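Local coordinates for protein putative c-1-tetrahydrofolate synthase, cytoplasmic (Leishmania major, PDB 4A26) that probably oxidises N5,N10-methylenetetrahydrofolate and hydrolyses the resulting methenyl form to 10-formyltetrahydrofolate, as a two-activity homodimeric enzyme of one-carbon metabolism, at residues P38-I44 with C96-Q102; P120-A126 with P143-C147; I78-E84 with H108-A114. All blocks are in the same frame, centred on the assembly; numbering follows the deposited sequence.

Contact 1. Residues P38-I44 with C96-Q102; sequences PGLASII and CHGIIVQ
L40 to I43 pair in parallel with G98 to V101, the central and one outer strand of the three-stranded alpha/beta sheet in the catalytic domain. The short strand axes approach to 4.6 Å at 18°. A ladder of backbone bonds joins them. A41 N donates to G98 O, and A41 O accepts from I100 N at 2.9 Å. One step on, I43 N donates to I100 O and Q102 N to I43 O.

The close-packed part is the middle of the ladder. On one face, A41 CB meets C96 SG at 3.4 Å and I99 CG1 at a longer distance. I43 CB lies 4.2 Å from V101 CG2, and helix 80-91 covers this face through L83, V87 and L90. On the other face, I100 CG1 sits between the backbone N and the carbonyl carbon (chi1 54°). This carries it to S42 CB, 3.8 Å away. The hydroxyl of S42 is bonded to H59. L40 lies on the same face and packs on helix 279-297.

The solvent side is the start of the pairing, where H97 is partly exposed though still hydrogen-bonded. Its ring meets F293 edge-to-face. Here the ladder begins with a shared acceptor. G39 O takes both H97 N and G98 N, the second almost straight. The H97 side chain answers from the loop just before strand 98-101. Its ND1 accepts G39 N at 3.2 Å, with the donor tilted 21° from the imidazole plane.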
ATOM      1  N   PRO A  38      -9.445  15.105 -23.706  1.00 32.03           N
ATOM      2  CA  PRO A  38      -9.802  14.432 -22.461  1.00 30.99           C
ATOM      3  C   PRO A  38     -11.036  15.030 -21.808  1.00 30.60           C
ATOM      4  O   PRO A  38     -11.298  16.226 -21.939  1.00 30.71           O
ATOM      5  CB  PRO A  38      -8.578  14.651 -21.559  1.00 30.38           C
ATOM      6  CG  PRO A  38      -7.511  15.226 -22.434  1.00 31.11           C
ATOM      7  CD  PRO A  38      -8.215  15.900 -23.562  1.00 31.90           C
ATOM      8  N   GLY A  39     -11.781  14.188 -21.100  1.00 30.27           N
ATOM      9  CA  GLY A  39     -12.966  14.610 -20.381  1.00 29.89           C
ATOM     10  C   GLY A  39     -12.804  14.294 -18.911  1.00 29.22           C
ATOM     11  O   GLY A  39     -12.547  13.149 -18.544  1.00 29.23           O
ATOM     12  N   LEU A  40     -12.925  15.319 -18.074  1.00 28.94           N
ATOM     13  CA  LEU A  40     -13.004  15.137 -16.637  1.00 28.57           C
ATOM     14  C   LEU A  40     -14.461  15.265 -16.229  1.00 28.89           C
ATOM     15  O   LEU A  40     -15.080  16.309 -16.435  1.00 29.14           O
ATOM     16  CB  LEU A  40     -12.169  16.190 -15.911  1.00 28.38           C
ATOM     17  CG  LEU A  40     -12.125  16.059 -14.390  1.00 28.17           C
ATOM     18  CD1 LEU A  40     -11.653  14.665 -13.978  1.00 27.57           C
ATOM     19  CD2 LEU A  40     -11.232  17.134 -13.801  1.00 28.27           C
ATOM     20  N   ALA A  41     -15.005  14.191 -15.664  1.00 29.06           N
ATOM     21  CA  ALA A  41     -16.384  14.164 -15.213  1.00 29.36           C
ATOM     22  C   ALA A  41     -16.431  14.221 -13.697  1.00 29.43           C
ATOM     23  O   ALA A  41     -15.585  13.639 -13.022  1.00 29.36           O
ATOM     24  CB  ALA A  41     -17.074  12.907 -15.708  1.00 29.68           C
ATOM     25  N   SER A  42     -17.420  14.932 -13.165  1.00 29.91           N
ATOM     26  CA  SER A  42     -17.652  14.964 -11.727  1.00 30.30           C
ATOM     27  C   SER A  42     -19.117  14.692 -11.420  1.00 30.90           C
ATOM     28  O   SER A  42     -19.996  14.997 -12.229  1.00 31.02           O
ATOM     29  CB  SER A  42     -17.229  16.311 -11.131  1.00 30.47           C
ATOM     30  OG  SER A  42     -17.954  17.375 -11.712  1.00 30.74           O
ATOM     31  N   ILE A  43     -19.366  14.103 -10.254  1.00 31.35           N
ATOM     32  CA  ILE A  43     -20.715  13.941  -9.742  1.00 32.26           C
ATOM     33  C   ILE A  43     -20.797  14.638  -8.391  1.00 33.22           C
ATOM     34  O   ILE A  43     -19.993  14.376  -7.501  1.00 33.47           O
ATOM     35  CB  ILE A  43     -21.105  12.454  -9.598  1.00 32.53           C
ATOM     36  CG1 ILE A  43     -21.074  11.758 -10.959  1.00 32.31           C
ATOM     37  CG2 ILE A  43     -22.495  12.329  -9.014  1.00 33.34           C
ATOM     38  CD1 ILE A  43     -21.312  10.263 -10.894  1.00 32.81           C
ATOM     39  N   ILE A  44     -21.754  15.548  -8.260  1.00 34.17           N
ATOM     40  CA  ILE A  44     -22.034  16.210  -6.994  1.00 35.60           C
ATOM     41  C   ILE A  44     -23.503  15.972  -6.662  1.00 36.80           C
ATOM     42  O   ILE A  44     -24.364  16.032  -7.544  1.00 36.41           O
ATOM     43  CB  ILE A  44     -21.712  17.727  -7.044  1.00 35.96           C
ATOM     44  CG1 ILE A  44     -21.842  18.353  -5.653  1.00 37.79           C
ATOM     45  CG2 ILE A  44     -22.618  18.452  -8.031  1.00 36.18           C
ATOM     46  CD1 ILE A  44     -21.567  19.844  -5.630  1.00 38.94           C
ATOM     47  N   CYS A  96     -15.689  10.693 -21.580  1.00 35.41           N
ATOM     48  CA  CYS A  96     -15.267  10.937 -20.209  1.00 34.52           C
ATOM     49  C   CYS A  96     -14.202   9.924 -19.817  1.00 34.39           C
ATOM     50  O   CYS A  96     -14.429   8.715 -19.890  1.00 34.94           O
ATOM     51  CB  CYS A  96     -16.476  10.825 -19.277  1.00 34.52           C
ATOM     52  SG  CYS A  96     -16.106  10.223 -17.622  1.00 35.08           S
ATOM     53  N   HIS A  97     -13.043  10.428 -19.400  1.00 33.82           N
ATOM     54  CA  HIS A  97     -11.882   9.590 -19.087  1.00 33.82           C
ATOM     55  C   HIS A  97     -11.565   9.567 -17.599  1.00 33.31           C
ATOM     56  O   HIS A  97     -11.067   8.567 -17.092  1.00 34.04           O
ATOM     57  CB  HIS A  97     -10.668  10.072 -19.880  1.00 33.82           C
ATOM     58  CG  HIS A  97     -10.905  10.125 -21.356  1.00 34.03           C
ATOM     59  ND1 HIS A  97     -11.574  11.165 -21.962  1.00 33.20           N
ATOM     60  CD2 HIS A  97     -10.588   9.256 -22.342  1.00 35.00           C
ATOM     61  CE1 HIS A  97     -11.652  10.940 -23.260  1.00 34.56           C
ATOM     62  NE2 HIS A  97     -11.062   9.786 -23.517  1.00 35.69           N
ATOM     63  N   GLY A  98     -11.836  10.673 -16.910  1.00 32.75           N
ATOM     64  CA  GLY A  98     -11.706  10.750 -15.454  1.00 32.43           C
ATOM     65  C   GLY A  98     -13.065  10.954 -14.808  1.00 32.55           C
ATOM     66  O   GLY A  98     -13.930  11.651 -15.357  1.00 32.32           O
ATOM     67  N   ILE A  99     -13.255  10.337 -13.643  1.00 32.86           N
ATOM     68  CA  ILE A  99     -14.519  10.411 -12.911  1.00 33.10           C
ATOM     69  C   ILE A  99     -14.254  10.643 -11.432  1.00 33.35           C
ATOM     70  O   ILE A  99     -13.639   9.807 -10.773  1.00 33.70           O
ATOM     71  CB  ILE A  99     -15.347   9.113 -13.071  1.00 33.74           C
ATOM     72  CG1 ILE A  99     -15.787   8.929 -14.526  1.00 33.84           C
ATOM     73  CG2 ILE A  99     -16.572   9.138 -12.164  1.00 33.80           C
ATOM     74  CD1 ILE A  99     -16.495   7.609 -14.800  1.00 34.74           C
ATOM     75  N   ILE A 100     -14.708  11.784 -10.917  1.00 33.55           N
ATOM     76  CA  ILE A 100     -14.662  12.049  -9.478  1.00 34.24           C
ATOM     77  C   ILE A 100     -16.069  12.283  -8.930  1.00 35.02           C
ATOM     78  O   ILE A 100     -16.913  12.879  -9.594  1.00 34.72           O
ATOM     79  CB  ILE A 100     -13.753  13.252  -9.117  1.00 33.91           C
ATOM     80  CG1 ILE A 100     -14.144  14.513  -9.897  1.00 33.90           C
ATOM     81  CG2 ILE A 100     -12.309  12.910  -9.391  1.00 33.52           C
ATOM     82  CD1 ILE A 100     -13.646  15.803  -9.265  1.00 33.96           C
ATOM     83  N   VAL A 101     -16.310  11.779  -7.724  1.00 36.13           N
ATOM     84  CA  VAL A 101     -17.536  12.047  -6.995  1.00 37.19           C
ATOM     85  C   VAL A 101     -17.175  13.004  -5.883  1.00 37.90           C
ATOM     86  O   VAL A 101     -16.342  12.680  -5.034  1.00 38.49           O
ATOM     87  CB  VAL A 101     -18.125  10.769  -6.388  1.00 38.17           C
ATOM     88  CG1 VAL A 101     -19.235  11.112  -5.413  1.00 39.49           C
ATOM     89  CG2 VAL A 101     -18.638   9.851  -7.489  1.00 38.06           C
ATOM     90  N   GLN A 102     -17.789  14.185  -5.894  1.00 38.23           N
ATOM     91  CA  GLN A 102     -17.449  15.234  -4.935  1.00 38.97           C
ATOM     92  C   GLN A 102     -17.944  14.870  -3.542  1.00 40.40           C
ATOM     93  O   GLN A 102     -19.128  14.580  -3.353  1.00 41.28           O
ATOM     94  CB  GLN A 102     -18.042  16.573  -5.371  1.00 39.12           C
ATOM     95  CG  GLN A 102     -17.544  17.771  -4.563  1.00 40.27           C
ATOM     96  CD  GLN A 102     -16.040  17.977  -4.669  1.00 39.63           C
ATOM     97  OE1 GLN A 102     -15.447  17.807  -5.742  1.00 37.66           O
ATOM     98  NE2 GLN A 102     -15.416  18.351  -3.554  1.00 40.30           N
TER

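Contact 2. Residues P120-A126 with P143-C147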
ATOM      1  N   PRO A 120     -11.974   1.069 -12.538  1.00 39.58           N
ATOM      2  CA  PRO A 120     -10.587   1.308 -12.126  1.00 39.11           C
ATOM      3  C   PRO A 120      -9.804   2.246 -13.038  1.00 37.74           C
ATOM      4  O   PRO A 120      -8.996   3.039 -12.544  1.00 36.80           O
ATOM      5  CB  PRO A 120      -9.973  -0.091 -12.165  1.00 41.05           C
ATOM      6  CG  PRO A 120     -11.099  -0.992 -11.846  1.00 42.64           C
ATOM      7  CD  PRO A 120     -12.338  -0.356 -12.412  1.00 41.53           C
ATOM      8  N   HIS A 121     -10.047   2.160 -14.347  1.00 37.74           N
ATOM      9  CA  HIS A 121      -9.304   2.948 -15.334  1.00 36.86           C
ATOM     10  C   HIS A 121      -9.827   4.380 -15.524  1.00 35.19           C
ATOM     11  O   HIS A 121      -9.253   5.143 -16.300  1.00 34.60           O
ATOM     12  CB  HIS A 121      -9.229   2.203 -16.684  1.00 38.07           C
ATOM     13  CG  HIS A 121     -10.512   2.204 -17.467  1.00 38.61           C
ATOM     14  ND1 HIS A 121     -11.444   1.192 -17.376  1.00 39.63           N
ATOM     15  CD2 HIS A 121     -11.003   3.086 -18.372  1.00 37.57           C
ATOM     16  CE1 HIS A 121     -12.458   1.457 -18.180  1.00 39.44           C
ATOM     17  NE2 HIS A 121     -12.214   2.599 -18.797  1.00 38.16           N
ATOM     18  N   LYS A 122     -10.892   4.751 -14.813  1.00 34.66           N
ATOM     19  CA  LYS A 122     -11.393   6.132 -14.823  1.00 33.46           C
ATOM     20  C   LYS A 122     -11.367   6.777 -13.431  1.00 33.10           C
ATOM     21  O   LYS A 122     -11.909   7.867 -13.233  1.00 32.36           O
ATOM     22  CB  LYS A 122     -12.815   6.178 -15.391  1.00 33.47           C
ATOM     23  CG  LYS A 122     -12.924   5.688 -16.820  1.00 33.86           C
ATOM     24  CD  LYS A 122     -14.289   5.984 -17.413  1.00 33.58           C
ATOM     25  CE  LYS A 122     -14.341   5.633 -18.894  1.00 34.11           C
ATOM     26  NZ  LYS A 122     -15.608   6.075 -19.541  1.00 33.79           N
ATOM     27  N   ASP A 123     -10.710   6.114 -12.482  1.00 33.88           N
ATOM     28  CA  ASP A 123     -10.676   6.551 -11.087  1.00 33.99           C
ATOM     29  C   ASP A 123      -9.640   7.664 -10.892  1.00 33.23           C
ATOM     30  O   ASP A 123      -8.562   7.439 -10.341  1.00 33.64           O
ATOM     31  CB  ASP A 123     -10.370   5.339 -10.195  1.00 35.28           C
ATOM     32  CG  ASP A 123     -10.264   5.688  -8.721  1.00 35.71           C
ATOM     33  OD1 ASP A 123     -10.861   6.687  -8.277  1.00 36.35           O
ATOM     34  OD2 ASP A 123      -9.579   4.943  -7.993  1.00 36.94           O
ATOM     35  N   ALA A 124      -9.990   8.871 -11.324  1.00 35.86           N
ATOM     36  CA  ALA A 124      -9.052  10.000 -11.355  1.00 34.39           C
ATOM     37  C   ALA A 124      -8.456  10.386  -9.993  1.00 33.30           C
ATOM     38  O   ALA A 124      -7.329  10.886  -9.932  1.00 32.20           O
ATOM     39  CB  ALA A 124      -9.719  11.215 -11.997  1.00 34.65           C
ATOM     40  N   ASP A 125      -9.206  10.178  -8.913  1.00 33.93           N
ATOM     41  CA  ASP A 125      -8.703  10.466  -7.561  1.00 33.11           C
ATOM     42  C   ASP A 125      -7.919   9.292  -6.951  1.00 32.74           C
ATOM     43  O   ASP A 125      -7.233   9.464  -5.939  1.00 32.04           O
ATOM     44  CB  ASP A 125      -9.849  10.888  -6.621  1.00 34.18           C
ATOM     45  CG  ASP A 125     -10.028  12.405  -6.546  1.00 34.20           C
ATOM     46  OD1 ASP A 125      -9.004  13.129  -6.577  1.00 33.12           O
ATOM     47  OD2 ASP A 125     -11.193  12.866  -6.432  1.00 34.78           O
ATOM     48  N   ALA A 126      -8.009   8.115  -7.569  1.00 33.36           N
ATOM     49  CA  ALA A 126      -7.310   6.922  -7.088  1.00 33.42           C
ATOM     50  C   ALA A 126      -7.830   6.478  -5.721  1.00 33.99           C
ATOM     51  O   ALA A 126      -7.043   6.147  -4.829  1.00 33.74           O
ATOM     52  CB  ALA A 126      -5.813   7.169  -7.030  1.00 31.97           C
ATOM     53  N   PRO A 143      -2.579   3.239 -12.753  1.00 40.85           N
ATOM     54  CA  PRO A 143      -2.971   4.240 -13.748  1.00 40.22           C
ATOM     55  C   PRO A 143      -3.075   5.639 -13.145  1.00 37.77           C
ATOM     56  O   PRO A 143      -2.773   6.619 -13.820  1.00 37.16           O
ATOM     57  CB  PRO A 143      -4.349   3.755 -14.213  1.00 41.69           C
ATOM     58  CG  PRO A 143      -4.860   2.922 -13.096  1.00 42.21           C
ATOM     59  CD  PRO A 143      -3.655   2.264 -12.504  1.00 42.28           C
ATOM     60  N   PHE A 144      -3.498   5.712 -11.882  1.00 36.54           N
ATOM     61  CA  PHE A 144      -3.614   6.969 -11.159  1.00 34.68           C
ATOM     62  C   PHE A 144      -2.971   6.881  -9.780  1.00 33.58           C
ATOM     63  O   PHE A 144      -3.144   5.890  -9.069  1.00 34.13           O
ATOM     64  CB  PHE A 144      -5.083   7.339 -10.975  1.00 34.98           C
ATOM     65  CG  PHE A 144      -5.883   7.299 -12.239  1.00 36.05           C
ATOM     66  CD1 PHE A 144      -5.831   8.350 -13.142  1.00 35.69           C
ATOM     67  CD2 PHE A 144      -6.689   6.211 -12.529  1.00 37.43           C
ATOM     68  CE1 PHE A 144      -6.571   8.312 -14.311  1.00 36.69           C
ATOM     69  CE2 PHE A 144      -7.433   6.170 -13.687  1.00 38.53           C
ATOM     70  CZ  PHE A 144      -7.375   7.220 -14.581  1.00 38.18           C
ATOM     71  N   THR A 145      -2.235   7.927  -9.411  1.00 32.16           N
ATOM     72  CA  THR A 145      -1.762   8.113  -8.040  1.00 31.05           C
ATOM     73  C   THR A 145      -2.621   9.201  -7.404  1.00 30.15           C
ATOM     74  O   THR A 145      -3.114  10.076  -8.118  1.00 30.14           O
ATOM     75  CB  THR A 145      -0.275   8.535  -7.995  1.00 30.33           C
ATOM     76  OG1 THR A 145       0.025   9.392  -9.108  1.00 30.47           O
ATOM     77  CG2 THR A 145       0.621   7.315  -8.061  1.00 31.41           C
ATOM     78  N   PRO A 146      -2.822   9.145  -6.071  1.00 29.57           N
ATOM     79  CA  PRO A 146      -3.592  10.189  -5.399  1.00 29.18           C
ATOM     80  C   PRO A 146      -2.987  11.566  -5.636  1.00 28.22           C
ATOM     81  O   PRO A 146      -1.787  11.751  -5.459  1.00 27.40           O
ATOM     82  CB  PRO A 146      -3.504   9.797  -3.921  1.00 29.14           C
ATOM     83  CG  PRO A 146      -3.299   8.354  -3.935  1.00 29.80           C
ATOM     84  CD  PRO A 146      -2.447   8.072  -5.134  1.00 29.85           C
ATOM     85  N   CYS A 147      -3.830  12.515  -6.033  1.00 28.58           N
ATOM     86  CA  CYS A 147      -3.380  13.816  -6.520  1.00 28.30           C
ATOM     87  C   CYS A 147      -2.426  14.528  -5.574  1.00 27.66           C
ATOM     88  O   CYS A 147      -1.259  14.730  -5.917  1.00 27.37           O
ATOM     89  CB  CYS A 147      -4.581  14.706  -6.811  1.00 29.07           C
ATOM     90  SG  CYS A 147      -5.639  14.036  -8.096  1.00 30.37           S
TER
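P120-A126 folds round the side chain of F144 as two overlapping turns, an inverse gamma turn centred on D123 and a type I turn from D123 to A126, while P143-C147 runs past as an irregular loop that leads into helix 147-159. The bond of the type I turn, A126 N to D123 O, is 2.9 Å long.

F144 buries more than any other residue here. Its CG is anti to the carbonyl carbon (chi1 -51°), which aims the ring into the bend. A124 CA stands over one ring face as a CH-pi contact, 4.2 Å from the centroid. D123 C lies over the same face, also toward the rim. The carbonyls of P120 and H121 come to the ring edge instead, with H121 O 3.3 Å from F144 CZ. Polar carbonyls thus meet the slightly positive ring hydrogens.

Past the ring, A126 takes over. Its CB touches F144 CB and P146 CD, each at 4.0 Å. C147 SG lies 3.8 Å from D125 OD1. The buried D123 carboxylate is held by N131 and by the backbone N of L128. N288 ND2 of helix 279-297 bonds to both A124 O and T145 O, so one amide clasps the two loops.

P146 is the N-cap of helix 147-159. The loops belong to different family domains, the catalytic and the NAD(P)-binding. The packing of F144 in the bend of 120-126 is consistent with the junction of these two domains in this family, next to the long helices 147-159 and 279-297.

Contact 3. Residues I78-E84 with H108-A114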
ATOM      1  N   ILE A  78     -31.502  11.918  -3.319  1.00 44.31           N
ATOM      2  CA  ILE A  78     -31.547  10.898  -4.371  1.00 43.29           C
ATOM      3  C   ILE A  78     -31.102   9.518  -3.878  1.00 43.90           C
ATOM      4  O   ILE A  78     -30.334   9.407  -2.917  1.00 44.63           O
ATOM      5  CB  ILE A  78     -30.676  11.319  -5.580  1.00 41.38           C
ATOM      6  CG1 ILE A  78     -31.064  10.532  -6.831  1.00 40.57           C
ATOM      7  CG2 ILE A  78     -29.192  11.148  -5.264  1.00 40.71           C
ATOM      8  CD1 ILE A  78     -30.550  11.141  -8.101  1.00 39.69           C
ATOM      9  N   SER A  79     -31.593   8.476  -4.549  1.00 43.82           N
ATOM     10  CA  SER A  79     -31.271   7.091  -4.211  1.00 44.57           C
ATOM     11  C   SER A  79     -29.801   6.767  -4.418  1.00 43.59           C
ATOM     12  O   SER A  79     -29.142   7.365  -5.265  1.00 42.16           O
ATOM     13  CB  SER A  79     -32.082   6.134  -5.083  1.00 44.58           C
ATOM     14  OG  SER A  79     -33.469   6.314  -4.898  1.00 46.42           O
ATOM     15  N   GLN A  80     -29.303   5.805  -3.645  1.00 44.65           N
ATOM     16  CA  GLN A  80     -28.006   5.194  -3.904  1.00 44.02           C
ATOM     17  C   GLN A  80     -28.004   4.574  -5.298  1.00 43.12           C
ATOM     18  O   GLN A  80     -27.071   4.785  -6.076  1.00 41.65           O
ATOM     19  CB  GLN A  80     -27.715   4.110  -2.863  1.00 45.85           C
ATOM     20  CG  GLN A  80     -26.348   3.444  -2.993  1.00 45.60           C
ATOM     21  CD  GLN A  80     -25.219   4.324  -2.509  1.00 45.11           C
ATOM     22  OE1 GLN A  80     -25.321   4.961  -1.461  1.00 46.26           O
ATOM     23  NE2 GLN A  80     -24.127   4.358  -3.266  1.00 43.93           N
ATOM     24  N   GLU A  81     -29.056   3.810  -5.603  1.00 44.05           N
ATOM     25  CA  GLU A  81     -29.181   3.124  -6.896  1.00 43.70           C
ATOM     26  C   GLU A  81     -29.041   4.122  -8.046  1.00 41.65           C
ATOM     27  O   GLU A  81     -28.275   3.892  -8.981  1.00 40.87           O
ATOM     28  CB  GLU A  81     -30.527   2.384  -7.003  1.00 45.17           C
ATOM     29  CG  GLU A  81     -30.465   1.000  -7.681  1.00 47.05           C
ATOM     30  CD  GLU A  81     -30.131   1.052  -9.174  1.00 47.05           C
ATOM     31  OE1 GLU A  81     -28.961   1.336  -9.521  1.00 46.48           O
ATOM     32  OE2 GLU A  81     -31.032   0.778 -10.001  1.00 47.82           O
ATOM     33  N   VAL A  82     -29.763   5.236  -7.950  1.00 40.95           N
ATOM     34  CA  VAL A  82     -29.796   6.237  -9.016  1.00 39.29           C
ATOM     35  C   VAL A  82     -28.449   6.948  -9.172  1.00 38.00           C
ATOM     36  O   VAL A  82     -28.017   7.213 -10.291  1.00 37.14           O
ATOM     37  CB  VAL A  82     -30.919   7.273  -8.785  1.00 39.45           C
ATOM     38  CG1 VAL A  82     -30.865   8.368  -9.836  1.00 38.22           C
ATOM     39  CG2 VAL A  82     -32.276   6.593  -8.797  1.00 40.18           C
ATOM     40  N   LEU A  83     -27.789   7.254  -8.058  1.00 38.05           N
ATOM     41  CA  LEU A  83     -26.424   7.788  -8.096  1.00 36.91           C
ATOM     42  C   LEU A  83     -25.516   6.850  -8.883  1.00 36.49           C
ATOM     43  O   LEU A  83     -24.840   7.268  -9.818  1.00 35.52           O
ATOM     44  CB  LEU A  83     -25.864   7.966  -6.677  1.00 37.55           C
ATOM     45  CG  LEU A  83     -24.382   8.344  -6.553  1.00 36.47           C
ATOM     46  CD1 LEU A  83     -24.126   9.702  -7.202  1.00 34.92           C
ATOM     47  CD2 LEU A  83     -23.935   8.342  -5.101  1.00 36.85           C
ATOM     48  N   GLU A  84     -25.510   5.581  -8.490  1.00 37.64           N
ATOM     49  CA  GLU A  84     -24.652   4.574  -9.116  1.00 37.71           C
ATOM     50  C   GLU A  84     -24.940   4.387 -10.608  1.00 37.03           C
ATOM     51  O   GLU A  84     -24.029   4.099 -11.381  1.00 36.70           O
ATOM     52  CB  GLU A  84     -24.792   3.235  -8.385  1.00 39.52           C
ATOM     53  CG  GLU A  84     -24.178   3.228  -6.991  1.00 40.72           C
ATOM     54  CD  GLU A  84     -24.043   1.834  -6.417  1.00 43.61           C
ATOM     55  OE1 GLU A  84     -24.862   0.954  -6.765  1.00 44.80           O
ATOM     56  OE2 GLU A  84     -23.107   1.618  -5.616  1.00 45.10           O
ATOM     57  N   HIS A 108     -27.319   9.832   4.051  1.00 55.75           N
ATOM     58  CA  HIS A 108     -28.082   8.629   3.703  1.00 56.03           C
ATOM     59  C   HIS A 108     -27.401   7.766   2.632  1.00 54.16           C
ATOM     60  O   HIS A 108     -27.696   6.572   2.523  1.00 54.85           O
ATOM     61  CB  HIS A 108     -29.516   8.991   3.275  1.00 56.03           C
ATOM     62  CG  HIS A 108     -29.615   9.553   1.891  1.00 53.42           C
ATOM     63  ND1 HIS A 108     -29.113  10.789   1.551  1.00 52.02           N
ATOM     64  CD2 HIS A 108     -30.166   9.047   0.762  1.00 52.06           C
ATOM     65  CE1 HIS A 108     -29.346  11.020   0.271  1.00 49.90           C
ATOM     66  NE2 HIS A 108     -29.982   9.977  -0.231  1.00 50.06           N
ATOM     67  N   LEU A 109     -26.499   8.361   1.853  1.00 52.04           N
ATOM     68  CA  LEU A 109     -25.769   7.626   0.817  1.00 50.47           C
ATOM     69  C   LEU A 109     -24.487   6.989   1.356  1.00 51.05           C
ATOM     70  O   LEU A 109     -23.878   7.489   2.307  1.00 51.99           O
ATOM     71  CB  LEU A 109     -25.416   8.548  -0.354  1.00 48.18           C
ATOM     72  CG  LEU A 109     -26.588   9.123  -1.151  1.00 47.35           C
ATOM     73  CD1 LEU A 109     -26.107  10.256  -2.035  1.00 45.28           C
ATOM     74  CD2 LEU A 109     -27.277   8.049  -1.975  1.00 46.90           C
ATOM     75  N   ASN A 110     -24.092   5.883   0.728  1.00 50.71           N
ATOM     76  CA  ASN A 110     -22.849   5.186   1.041  1.00 51.14           C
ATOM     77  C   ASN A 110     -21.773   5.618   0.048  1.00 49.13           C
ATOM     78  O   ASN A 110     -21.926   5.412  -1.157  1.00 47.82           O
ATOM     79  CB  ASN A 110     -23.080   3.674   0.964  1.00 52.32           C
ATOM     80  CG  ASN A 110     -21.895   2.861   1.465  1.00 52.97           C
ATOM     81  OD1 ASN A 110     -20.737   3.267   1.342  1.00 51.62           O
ATOM     82  ND2 ASN A 110     -22.186   1.696   2.021  1.00 54.66           N
ATOM     83  N   GLU A 111     -20.688   6.208   0.554  1.00 49.16           N
ATOM     84  CA  GLU A 111     -19.640   6.786  -0.299  1.00 47.33           C
ATOM     85  C   GLU A 111     -18.740   5.727  -0.923  1.00 47.00           C
ATOM     86  O   GLU A 111     -18.542   5.716  -2.140  1.00 45.50           O
ATOM     87  CB  GLU A 111     -18.778   7.772   0.493  1.00 47.48           C
ATOM     88  CG  GLU A 111     -19.539   8.987   1.004  1.00 48.31           C
ATOM     89  CD  GLU A 111     -18.642  10.017   1.673  1.00 48.92           C
ATOM     90  OE1 GLU A 111     -17.405   9.964   1.475  1.00 48.48           O
ATOM     91  OE2 GLU A 111     -19.181  10.885   2.395  1.00 49.92           O
ATOM     92  N   ASN A 112     -18.185   4.851  -0.087  1.00 48.69           N
ATOM     93  CA  ASN A 112     -17.314   3.769  -0.562  1.00 48.82           C
ATOM     94  C   ASN A 112     -17.997   2.909  -1.626  1.00 48.71           C
ATOM     95  O   ASN A 112     -17.358   2.464  -2.577  1.00 47.78           O
ATOM     96  CB  ASN A 112     -16.859   2.881   0.604  1.00 51.04           C
ATOM     97  CG  ASN A 112     -15.902   3.588   1.548  1.00 51.07           C
ATOM     98  OD1 ASN A 112     -15.194   4.511   1.157  1.00 49.43           O
ATOM     99  ND2 ASN A 112     -15.872   3.145   2.799  1.00 53.08           N
ATOM    100  N   ARG A 113     -19.297   2.690  -1.455  1.00 49.77           N
ATOM    101  CA  ARG A 113     -20.094   1.907  -2.401  1.00 50.07           C
ATOM    102  C   ARG A 113     -20.314   2.656  -3.719  1.00 47.66           C
ATOM    103  O   ARG A 113     -20.285   2.048  -4.789  1.00 47.32           O
ATOM    104  CB  ARG A 113     -21.433   1.510  -1.756  1.00 51.99           C
ATOM    105  CG  ARG A 113     -22.462   0.880  -2.696  1.00 52.99           C
ATOM    106  CD  ARG A 113     -23.396  -0.089  -1.958  1.00 56.67           C
ATOM    107  NE  ARG A 113     -24.760  -0.079  -2.496  1.00 57.90           N
ATOM    108  CZ  ARG A 113     -25.134  -0.611  -3.662  1.00 58.48           C
ATOM    109  NH1 ARG A 113     -24.252  -1.209  -4.462  1.00 58.50           N
ATOM    110  NH2 ARG A 113     -26.408  -0.538  -4.037  1.00 58.89           N
ATOM    111  N   ALA A 114     -20.525   3.969  -3.638  1.00 46.25           N
ATOM    112  CA  ALA A 114     -20.658   4.802  -4.836  1.00 44.18           C
ATOM    113  C   ALA A 114     -19.340   4.897  -5.599  1.00 42.86           C
ATOM    114  O   ALA A 114     -19.337   4.962  -6.823  1.00 42.03           O
ATOM    115  CB  ALA A 114     -21.149   6.188  -4.469  1.00 43.56           C
TER
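Q80 and L109 bring the two segments together with CA atoms 5.8 Å apart, and E84 and A114 do so again further along, where each chain has entered a helix. H108 reaches back to the loop before the first helix. Its NE2 donates to I78 O at 2.8 Å, and the oxygen lies close to the ring plane.

Q80 makes the central grip. Its chain bends at chi2 (75°), which turns the amide to face the backbone of N110. OE1 accepts N110 N at 2.7 Å. NE2 donates to N110 O at 3.2 Å, in the carbonyl plane and on a lone pair. The amide thus binds both backbone polar atoms of one residue.

N110 is also the N-cap of helix 111-116: its OD1 accepts R113 N. The contact joins the starts of two helices at one end of the alpha/beta catalytic domain, beyond the strand carrying V45. L83 and L109 both pack on that valine. L83 CD2 reaches A114 CB at 3.6 Å and L109 CD1 at 4.2 Å.

On the outer side, R113 lies across E84 at about a right angle, carboxylate and guanidinium planes 77° apart. E84 OE1 is 3.2 Å from R113 NH1 but over the guanidinium face. This salt bridge therefore rests on charge alone, with no N-H pointing at the oxygen.

How the contacts relate
Contact 1 is the sheet core of the catalytic domain. Contacts 2 and 3 lie next to it, their centres 11 Å and 16 Å away, and 20 Å from each other. Contacts 1 and 3 cross along the chain: 38-44, 78-84, 96-102, 108-114. Helix 80-91 leads into strand 98-101, which leads on to helix 111-116. I43 CG2 touches L83 CD1 at 3.6 Å. Contact 2 follows both and does not touch contact 3. K122 ties it to contact 1: its backbone O probably accepts I99 N, and its NZ bonds to C96 O and to N91 O. The sheet is thus linked to the join with the NAD(P)-binding domain.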